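Local coordinates for fatty Acyl-Adenylate Ligase (Escherichia coli, PDB 3PBK), which is a fatty acyl-adenylate ligase, a member of the AMP-binding enzyme family of the ANL clan, and holds a bound 1ZZ molecule, at residues 191-195 / 339-343; 198-203 / 418-422. One frame throughout, in Å; residues are numbered along the deposited sequence.

In the fold
Contact 1 and contact 2 have centres 9 Å apart and use consecutive elements of the chain: 191-195 runs into strand 193-196, which is followed directly by helix 197-211, the home of 198-203. Their partners come later, 339-343 first and then 418-422, so the segments alternate along the sequence. The two loops also meet each other, with a probable hydrogen bond from M421 N to E340 O (3.1 Å). A339 and L343 of contact 1 belong to the 1ZZ pocket, whereas the N203 side chain of contact 2 is about 7 Å from the ligand. A strand-helix unit and two loops far apart in sequence thus come together beside the ligand site.

Contact 1 (191-195 / 339-343); sequences RGVII and AENAL. With 1ZZ (5'-O-[(S)-(dodecanoyloxy)(hydroxy)phosphoryl]adenosine), chain C.
E340 OE2 lies over one face of the R191 guanidinium, 4.3 Å from R191 NH2. This oxygen is well out of the guanidinium plane, so no N-H is aimed at it, and at most a long-range attraction of opposite charges is likely, not a salt bridge. S184 links the two residues, its O accepting from R191 NH2 and its OG hydrogen-bonded to E340 OE2, which also meets Y424 OH. The E340 chain bends at its second torsion (chi2 82°), which folds the carboxylate back toward 191-195 although its CB points away.

V193 packs against the E340 chain, the two side chains crossing at about a right angle. One branch, V193 CG2, rests 4.0 Å from E340 CG and 4.1 Å from A339 CB; the other, CG1, is anti to the backbone N (chi1 178°) and approaches A339 O at 3.5 Å. Farther along the strand, I195 extends CD1 to the turn, 4.3 Å from A342 CB. The contact between the segments is thus mainly apolar, with 221 Å² buried.

On the ligand side, A339 N donates to 1ZZ O3 at 2.8 Å, with a bent N-H...O angle of 132°, while L343 lays its two methyls along the acyl chain. The sequence ending in E340 matches the fifth core motif of adenylate-forming enzymes, and R191-G192 closes the preceding glycine- and serine-rich signature, the third core motif.

Strand 193-196 pairs with strand 177-181 in a two-stranded antiparallel sheet, whereas 339-343 joins strands 332-337 and 344-347 of the large mixed sheet. Helix 197-211 packs on I195 and A342, and helix 229-241 on A339 and L343.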
loop_
_atom_site.group_PDB
_atom_site.type_symbol
_atom_site.label_atom_id
_atom_site.label_comp_id
_atom_site.label_asym_id
_atom_site.label_seq_id
_atom_site.Cartn_x
_atom_site.Cartn_y
_atom_site.Cartn_z
ATOM N N ARG A 191 11.942 -9.851 0.514
ATOM C CA ARG A 191 12.011 -9.600 1.945
ATOM C C ARG A 191 10.655 -9.815 2.587
ATOM O O ARG A 191 9.637 -9.372 2.060
ATOM C CB ARG A 191 12.497 -8.180 2.223
ATOM C CG ARG A 191 13.990 -7.994 2.080
ATOM C CD ARG A 191 14.393 -6.591 2.486
ATOM N NE ARG A 191 13.518 -5.593 1.869
ATOM C CZ ARG A 191 13.683 -4.273 1.981
ATOM N NH1 ARG A 191 14.702 -3.795 2.698
ATOM N NH2 ARG A 191 12.836 -3.430 1.380
ATOM N N GLY A 192 10.637 -10.491 3.728
ATOM C CA GLY A 192 9.385 -10.745 4.415
ATOM C C GLY A 192 9.267 -10.018 5.742
ATOM O O GLY A 192 10.043 -10.277 6.658
ATOM N N VAL A 193 8.302 -9.107 5.850
ATOM C CA VAL A 193 8.076 -8.391 7.099
ATOM C C VAL A 193 7.403 -9.353 8.070
ATOM O O VAL A 193 6.368 -9.919 7.749
ATOM C CB VAL A 193 7.214 -7.112 6.885
ATOM C CG1 VAL A 193 6.947 -6.423 8.197
ATOM C CG2 VAL A 193 7.906 -6.145 5.949
ATOM N N ILE A 194 8.010 -9.582 9.234
ATOM C CA ILE A 194 7.382 -10.419 10.262
ATOM C C ILE A 194 6.457 -9.572 11.103
ATOM O O ILE A 194 6.858 -8.547 11.649
ATOM C CB ILE A 194 8.400 -11.083 11.215
ATOM C CG1 ILE A 194 9.247 -12.104 10.460
ATOM C CG2 ILE A 194 7.679 -11.744 12.380
ATOM C CD1 ILE A 194 10.481 -12.519 11.200
ATOM N N ILE A 195 5.211 -9.996 11.210
ATOM C CA ILE A 195 4.260 -9.262 12.019
ATOM C C ILE A 195 3.727 -10.191 13.107
ATOM O O ILE A 195 3.081 -11.190 12.801
ATOM C CB ILE A 195 3.115 -8.670 11.137
ATOM C CG1 ILE A 195 3.670 -7.619 10.175
ATOM C CG2 ILE A 195 2.034 -8.041 11.985
ATOM C CD1 ILE A 195 4.432 -6.490 10.857
ATOM N N ALA A 339 4.850 -1.271 5.486
ATOM C CA ALA A 339 4.566 -2.624 5.944
ATOM C C ALA A 339 5.386 -2.903 7.179
ATOM O O ALA A 339 4.927 -3.590 8.094
ATOM C CB ALA A 339 4.882 -3.632 4.858
ATOM N N GLU A 340 6.592 -2.337 7.201
ATOM C CA GLU A 340 7.550 -2.572 8.269
ATOM C C GLU A 340 7.059 -2.051 9.617
ATOM O O GLU A 340 7.733 -2.196 10.625
ATOM C CB GLU A 340 8.909 -1.955 7.922
ATOM C CG GLU A 340 9.717 -2.713 6.856
ATOM C CD GLU A 340 9.303 -2.388 5.425
ATOM O OE1 GLU A 340 8.311 -1.645 5.238
ATOM O OE2 GLU A 340 9.968 -2.881 4.485
ATOM N N ASN A 341 5.883 -1.439 9.623
ATOM C CA ASN A 341 5.229 -1.005 10.849
ATOM C C ASN A 341 3.801 -1.544 10.854
ATOM O O ASN A 341 2.898 -0.917 11.402
ATOM C CB ASN A 341 5.221 0.526 10.931
ATOM C CG ASN A 341 4.833 1.054 12.319
ATOM O OD1 ASN A 341 3.815 1.730 12.478
ATOM N ND2 ASN A 341 5.655 0.756 13.321
ATOM N N ALA A 342 3.615 -2.713 10.236
ATOM C CA ALA A 342 2.290 -3.291 9.993
ATOM C C ALA A 342 1.517 -2.511 8.920
ATOM O O ALA A 342 1.183 -3.045 7.875
ATOM C CB ALA A 342 1.483 -3.401 11.289
ATOM N N LEU A 343 1.251 -1.238 9.176
ATOM C CA LEU A 343 0.544 -0.415 8.214
ATOM C C LEU A 343 0.743 1.083 8.469
ATOM O O LEU A 343 1.449 1.757 7.718
ATOM C CB LEU A 343 -0.938 -0.739 8.259
ATOM C CG LEU A 343 -1.786 -0.468 7.019
ATOM C CD1 LEU A 343 -3.141 0.042 7.461
ATOM C CD2 LEU A 343 -1.123 0.517 6.088
HETATM P P 1ZZ C . 3.633 -0.208 1.886
HETATM C C1 1ZZ C . -9.682 1.697 8.197
HETATM N N1 1ZZ C . 4.522 5.975 1.318
HETATM O O1 1ZZ C . 1.134 1.993 1.651
HETATM C C2 1ZZ C . -8.209 1.962 8.356
HETATM N N2 1ZZ C . 2.659 6.683 2.288
HETATM O O2 1ZZ C . 2.264 0.236 2.692
HETATM C C3 1ZZ C . -7.388 2.215 7.094
HETATM N N3 1ZZ C . 5.295 8.299 0.589
HETATM O O3 1ZZ C . 4.777 -0.930 2.722
HETATM C C4 1ZZ C . -5.939 2.668 7.351
HETATM N N4 1ZZ C . 3.851 10.013 1.184
HETATM O O4 1ZZ C . 3.337 -1.056 0.846
HETATM C C5 1ZZ C . -5.099 3.369 6.278
HETATM N N5 1ZZ C . 1.816 9.503 2.423
HETATM O O5 1ZZ C . 4.300 1.123 1.310
HETATM C C6 1ZZ C . -3.622 3.156 6.488
HETATM O O6 1ZZ C . 5.045 3.792 1.006
HETATM C C7 1ZZ C . -2.624 4.233 6.147
HETATM O O7 1ZZ C . 8.136 5.501 1.082
HETATM C C8 1ZZ C . -1.245 3.784 5.720
HETATM O O8 1ZZ C . 7.779 3.753 3.315
HETATM C C9 1ZZ C . -0.667 4.260 4.379
HETATM C C10 1ZZ C . -0.025 3.281 3.429
HETATM C C11 1ZZ C . 0.779 2.105 3.774
HETATM C C12 1ZZ C . 1.533 1.530 2.669
HETATM C C13 1ZZ C . 5.401 1.605 2.037
HETATM C C14 1ZZ C . 6.043 2.916 1.565
HETATM C C15 1ZZ C . 6.695 3.966 2.482
HETATM C C16 1ZZ C . 6.876 5.071 1.529
HETATM C C17 1ZZ C . 5.580 5.080 0.795
HETATM C C18 1ZZ C . 3.438 5.586 1.988
HETATM C C19 1ZZ C . 3.329 7.795 1.776
HETATM C C20 1ZZ C . 4.432 7.400 1.188
HETATM C C21 1ZZ C . 4.952 9.612 0.608
HETATM C C22 1ZZ C . 3.000 9.077 1.789
#

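Contact 2 (198-203 / 418-422)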
loop_
_atom_site.group_PDB
_atom_site.type_symbol
_atom_site.label_atom_id
_atom_site.label_comp_id
_atom_site.label_asym_id
_atom_site.label_seq_id
_atom_site.Cartn_x
_atom_site.Cartn_y
_atom_site.Cartn_z
ATOM N N ARG A 198 1.086 -9.119 18.604
ATOM C CA ARG A 198 1.198 -7.903 19.403
ATOM C C ARG A 198 1.360 -6.675 18.528
ATOM O O ARG A 198 0.748 -5.635 18.780
ATOM C CB ARG A 198 2.365 -7.971 20.381
ATOM C CG ARG A 198 2.433 -6.746 21.275
ATOM C CD ARG A 198 3.773 -6.619 21.944
ATOM N NE ARG A 198 4.678 -5.741 21.206
ATOM C CZ ARG A 198 5.742 -6.152 20.515
ATOM N NH1 ARG A 198 6.058 -7.452 20.435
ATOM N NH2 ARG A 198 6.498 -5.252 19.892
ATOM N N GLU A 199 2.191 -6.807 17.502
ATOM C CA GLU A 199 2.480 -5.705 16.606
ATOM C C GLU A 199 1.264 -5.320 15.768
ATOM O O GLU A 199 0.881 -4.150 15.723
ATOM C CB GLU A 199 3.685 -6.054 15.737
ATOM C CG GLU A 199 4.964 -6.156 16.563
ATOM C CD GLU A 199 6.035 -7.047 15.946
ATOM O OE1 GLU A 199 5.929 -7.391 14.745
ATOM O OE2 GLU A 199 6.989 -7.404 16.672
ATOM N N VAL A 200 0.639 -6.288 15.113
ATOM C CA VAL A 200 -0.514 -5.955 14.284
ATOM C C VAL A 200 -1.644 -5.396 15.154
ATOM O O VAL A 200 -2.450 -4.588 14.693
ATOM C CB VAL A 200 -1.011 -7.153 13.436
ATOM C CG1 VAL A 200 -1.852 -8.081 14.276
ATOM C CG2 VAL A 200 -1.814 -6.668 12.237
HETATM N N MSE A 201 -1.699 -5.814 16.414
HETATM C CA MSE A 201 -2.725 -5.305 17.315
HETATM C C MSE A 201 -2.412 -3.884 17.759
HETATM O O MSE A 201 -3.302 -3.041 17.813
HETATM C CB MSE A 201 -2.924 -6.227 18.510
HETATM C CG MSE A 201 -3.632 -7.521 18.150
HETATM SE SE MSE A 201 -5.237 -7.335 16.997
HETATM C CE MSE A 201 -6.301 -6.102 18.103
ATOM N N ALA A 202 -1.144 -3.619 18.068
ATOM C CA ALA A 202 -0.712 -2.272 18.440
ATOM C C ALA A 202 -1.119 -1.283 17.368
ATOM O O ALA A 202 -1.605 -0.188 17.678
ATOM C CB ALA A 202 0.808 -2.208 18.673
ATOM N N ASN A 203 -0.920 -1.679 16.113
ATOM C CA ASN A 203 -1.236 -0.799 15.010
ATOM C C ASN A 203 -2.737 -0.684 14.802
ATOM O O ASN A 203 -3.256 0.414 14.651
ATOM C CB ASN A 203 -0.537 -1.216 13.721
ATOM C CG ASN A 203 -0.308 -0.041 12.783
ATOM O OD1 ASN A 203 0.339 0.926 13.153
ATOM N ND2 ASN A 203 -0.845 -0.118 11.576
ATOM N N PRO A 418 5.272 0.060 19.423
ATOM C CA PRO A 418 4.702 -1.293 19.467
ATOM C C PRO A 418 4.395 -1.888 18.096
ATOM O O PRO A 418 4.508 -3.106 17.924
ATOM C CB PRO A 418 3.395 -1.090 20.222
ATOM C CG PRO A 418 3.582 0.167 20.965
ATOM C CD PRO A 418 4.408 1.036 20.092
ATOM N N SER A 419 3.995 -1.047 17.146
ATOM C CA SER A 419 3.644 -1.509 15.811
ATOM C C SER A 419 4.848 -2.015 15.031
ATOM O O SER A 419 4.705 -2.836 14.139
ATOM C CB SER A 419 2.967 -0.388 15.033
ATOM O OG SER A 419 1.745 -0.023 15.649
ATOM N N LEU A 420 6.034 -1.525 15.368
ATOM C CA LEU A 420 7.246 -1.881 14.638
ATOM C C LEU A 420 7.365 -3.389 14.464
ATOM O O LEU A 420 7.068 -4.153 15.388
ATOM C CB LEU A 420 8.470 -1.371 15.382
ATOM C CG LEU A 420 9.622 -0.825 14.545
ATOM C CD1 LEU A 420 10.932 -1.055 15.265
ATOM C CD2 LEU A 420 9.648 -1.483 13.196
HETATM N N MSE A 421 7.818 -3.813 13.285
HETATM C CA MSE A 421 7.991 -5.223 12.985
HETATM C C MSE A 421 9.078 -5.819 13.856
HETATM O O MSE A 421 9.674 -5.130 14.686
HETATM C CB MSE A 421 8.389 -5.400 11.535
HETATM C CG MSE A 421 9.762 -4.857 11.233
HETATM SE SE MSE A 421 10.380 -5.315 9.434
HETATM C CE MSE A 421 12.119 -4.420 9.492
ATOM N N SER A 422 9.340 -7.105 13.661
ATOM C CA SER A 422 10.373 -7.784 14.424
ATOM C C SER A 422 11.640 -7.829 13.598
ATOM O O SER A 422 12.748 -7.953 14.128
ATOM C CB SER A 422 9.916 -9.188 14.790
ATOM O OG SER A 422 8.688 -9.147 15.507
#
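E199 sends CG beside its backbone N, anti to the carbonyl carbon (chi1 -67°), and is extended beyond CG, which carries the carboxylate to S422 and, through OE1, to T196 N at the start of helix 197-211. The S422 hydroxyl turns the same way (chi1 -57°) and donates from OG to E199 OE2 at 2.7 Å, meeting the syn lone pair, on the side of the other oxygen. With OE1 accepting from T196 N, both carboxylate oxygens are tethered and the group's rotation is restrained.

R198 lies alongside: E199 CG sits 3.7 Å above one face of its guanidinium, offset toward the rim. The charges themselves are farther apart, with R198 NH1 and E199 OE2 forming a long salt bridge of 3.9 Å. R198 NH2 also approaches P418 O obliquely, at 3.5 Å. That same carbonyl oxygen receives a CA-H...O contact from E199 (E199 CA to P418 O 3.6 Å, 149° at the hydrogen), evidence that the loop runs close against the helix backbone.

One turn on, the A202 methyl abuts the P418 ring through CB of each, and N203 places its CB 3.8 Å from S419 CB. Altogether 346 Å² is buried.

Loop 418-422 lies within the stretch, beginning at strand 411-416, that corresponds to the sixth core motif of adenylate-forming enzymes, so the contact docks this motif on the helix that succeeds the glycine- and serine-rich signature.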